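Local coordinates for protein transcriptional regulator (NtrC family) (Aquifex aeolicus, PDB 3DZD) that probably activates transcription by sigma-54 RNA polymerase as a two-component response regulator with an AAA+ ATPase domain, captured here in its inactive state with bound ADP, at residues 128-132 with 167-171. Numbering follows the deposited sequence.
Sequences EIEFV and IVARL. With ADP (adenosine-5'-diphosphate), chain C.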
loop_
_atom_site.group_PDB
_atom_site.type_symbol
_atom_site.label_atom_id
_atom_site.label_comp_id
_atom_site.label_asym_id
_atom_site.label_seq_id
_atom_site.Cartn_x
_atom_site.Cartn_y
_atom_site.Cartn_z
ATOM N N GLU A 128 -4.229 -1.493 -12.588
ATOM C CA GLU A 128 -3.900 -2.255 -13.787
ATOM C C GLU A 128 -2.531 -1.809 -14.267
ATOM O O GLU A 128 -2.092 -0.695 -13.972
ATOM C CB GLU A 128 -4.925 -2.034 -14.901
ATOM C CG GLU A 128 -6.260 -2.730 -14.694
ATOM C CD GLU A 128 -7.308 -1.819 -14.077
ATOM O OE1 GLU A 128 -6.950 -0.696 -13.660
ATOM O OE2 GLU A 128 -8.490 -2.223 -14.014
ATOM N N ILE A 129 -1.853 -2.676 -15.008
ATOM C CA ILE A 129 -0.528 -2.347 -15.523
ATOM C C ILE A 129 -0.557 -2.259 -17.037
ATOM O O ILE A 129 -0.971 -3.198 -17.713
ATOM C CB ILE A 129 0.520 -3.388 -15.098
ATOM C CG1 ILE A 129 0.702 -3.377 -13.581
ATOM C CG2 ILE A 129 1.846 -3.114 -15.771
ATOM C CD1 ILE A 129 1.495 -4.551 -13.077
ATOM N N GLU A 130 -0.115 -1.125 -17.564
ATOM C CA GLU A 130 -0.087 -0.915 -19.003
ATOM C C GLU A 130 1.220 -1.429 -19.588
ATOM O O GLU A 130 2.305 -1.004 -19.193
ATOM C CB GLU A 130 -0.247 0.570 -19.322
ATOM C CG GLU A 130 -1.445 1.228 -18.647
ATOM C CD GLU A 130 -2.744 1.015 -19.405
ATOM O OE1 GLU A 130 -2.696 0.493 -20.543
ATOM O OE2 GLU A 130 -3.812 1.373 -18.860
ATOM N N PHE A 131 1.111 -2.352 -20.530
ATOM C CA PHE A 131 2.284 -2.884 -21.199
ATOM C C PHE A 131 2.035 -2.817 -22.686
ATOM O O PHE A 131 1.557 -3.770 -23.288
ATOM C CB PHE A 131 2.526 -4.320 -20.766
ATOM C CG PHE A 131 3.795 -4.893 -21.290
ATOM C CD1 PHE A 131 3.944 -6.266 -21.441
ATOM C CD2 PHE A 131 4.844 -4.059 -21.645
ATOM C CE1 PHE A 131 5.124 -6.798 -21.925
ATOM C CE2 PHE A 131 6.025 -4.576 -22.134
ATOM C CZ PHE A 131 6.166 -5.952 -22.278
ATOM N N VAL A 132 2.352 -1.676 -23.282
ATOM C CA VAL A 132 1.923 -1.398 -24.644
ATOM C C VAL A 132 2.914 -1.905 -25.687
ATOM O O VAL A 132 4.125 -1.720 -25.547
ATOM C CB VAL A 132 1.666 0.102 -24.841
ATOM C CG1 VAL A 132 1.339 0.399 -26.298
ATOM C CG2 VAL A 132 0.540 0.548 -23.930
ATOM N N ILE A 167 8.158 -3.003 -15.594
ATOM C CA ILE A 167 6.790 -3.364 -15.947
ATOM C C ILE A 167 6.647 -4.872 -16.076
ATOM O O ILE A 167 5.684 -5.454 -15.580
ATOM C CB ILE A 167 6.343 -2.749 -17.266
ATOM C CG1 ILE A 167 6.233 -1.226 -17.142
ATOM C CG2 ILE A 167 5.025 -3.349 -17.685
ATOM C CD1 ILE A 167 5.585 -0.568 -18.347
ATOM N N VAL A 168 7.593 -5.505 -16.762
ATOM C CA VAL A 168 7.516 -6.938 -16.962
ATOM C C VAL A 168 7.561 -7.648 -15.609
ATOM O O VAL A 168 6.812 -8.602 -15.369
ATOM C CB VAL A 168 8.652 -7.452 -17.865
ATOM C CG1 VAL A 168 8.577 -8.969 -17.993
ATOM C CG2 VAL A 168 8.588 -6.790 -19.229
ATOM N N ALA A 169 8.441 -7.171 -14.735
ATOM C CA ALA A 169 8.593 -7.713 -13.387
ATOM C C ALA A 169 7.293 -7.634 -12.564
ATOM O O ALA A 169 6.915 -8.602 -11.901
ATOM C CB ALA A 169 9.740 -7.021 -12.666
ATOM N N ARG A 170 6.611 -6.494 -12.610
ATOM C CA ARG A 170 5.320 -6.349 -11.930
ATOM C C ARG A 170 4.263 -7.257 -12.527
ATOM O O ARG A 170 3.445 -7.838 -11.807
ATOM C CB ARG A 170 4.832 -4.902 -11.965
ATOM C CG ARG A 170 5.577 -3.994 -11.005
ATOM C CD ARG A 170 5.014 -2.583 -11.002
ATOM N NE ARG A 170 5.861 -1.711 -10.188
ATOM C CZ ARG A 170 5.813 -1.658 -8.857
ATOM N NH1 ARG A 170 4.947 -2.422 -8.190
ATOM N NH2 ARG A 170 6.623 -0.842 -8.193
ATOM N N LEU A 171 4.275 -7.371 -13.849
ATOM C CA LEU A 171 3.359 -8.271 -14.523
ATOM C C LEU A 171 3.568 -9.670 -13.994
ATOM O O LEU A 171 2.611 -10.343 -13.614
ATOM C CB LEU A 171 3.564 -8.231 -16.038
ATOM C CG LEU A 171 3.063 -6.936 -16.692
ATOM C CD1 LEU A 171 3.302 -6.941 -18.202
ATOM C CD2 LEU A 171 1.581 -6.704 -16.379
HETATM P PB ADP C . 13.643 0.093 -17.236
HETATM O O1B ADP C . 12.925 -0.531 -16.056
HETATM O O2B ADP C . 14.929 0.806 -16.884
HETATM O O3B ADP C . 13.825 -0.828 -18.404
HETATM P PA ADP C . 11.306 1.812 -17.181
HETATM O O1A ADP C . 10.157 0.902 -17.514
HETATM O O2A ADP C . 11.540 2.137 -15.720
HETATM O O3A ADP C . 12.655 1.222 -17.860
HETATM O "O5'" ADP C . 11.096 3.205 -17.960
HETATM C "C5'" ADP C . 10.064 3.349 -18.926
HETATM C "C4'" ADP C . 9.035 4.383 -18.514
HETATM O "O4'" ADP C . 7.994 4.302 -19.479
HETATM C "C3'" ADP C . 8.366 3.983 -17.215
HETATM O "O3'" ADP C . 7.710 5.130 -16.665
HETATM C "C2'" ADP C . 7.279 3.017 -17.603
HETATM O "O2'" ADP C . 6.148 3.327 -16.786
HETATM C "C1'" ADP C . 6.965 3.404 -19.033
HETATM N N9 ADP C . 6.951 2.230 -19.931
HETATM C C8 ADP C . 8.027 1.503 -20.283
HETATM N N7 ADP C . 7.699 0.516 -21.140
HETATM C C5 ADP C . 6.374 0.606 -21.351
HETATM C C6 ADP C . 5.383 -0.148 -22.148
HETATM N N6 ADP C . 5.765 -1.210 -22.908
HETATM N N1 ADP C . 4.103 0.264 -22.099
HETATM C C2 ADP C . 3.733 1.320 -21.350
HETATM N N3 ADP C . 4.575 2.047 -20.595
HETATM C C4 ADP C . 5.886 1.740 -20.558
#
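F131 packs its ring against three residues of helix 165-176, with CD1 3.4 Å from L171 CD1, CZ 4.0 Å from V168 CG2 and CD2 4.0 Å from I167 CG2. Two positions earlier, I129 points the same way: its CG2 lies 3.7 Å from both I167 CG2 and L171 CD2, and its CD1 meets R170 CB at 3.5 Å. Because I167 and L171 are one helical turn apart, joined by the backbone hydrogen bond from L171 N to I167 O (2.9 Å), they present a continuous apolar ridge to the extended loop. No hydrogen bond links the two segments, so the 338 Å² they bury rests mainly on apolar side-chain packing; the backbone oxygen E130 O also approaches I167 CD1 (3.4 Å). R170 lends only its aliphatic base; its guanidinium leads away, and NE forms a salt bridge with E166.

E130, F131, V132 and I167 also line the adenine site of ADP. V132 N donates to N1 of the base (2.9 Å) while N6 donates to V132 O (3.1 Å), a backbone pairing that reads the adenine edge. I167 CD1 comes within 3.2 Å of ADP C4, and N6 sits at the edge of the F131 ring. Beyond the base, V132 touches L310, L311 and Y314 of helix 307-322. The loop between helix 105-119 and helix 136-149 and the helix that follows the P-loop thus supply part of the adenine pocket of an AAA+ nucleotide site.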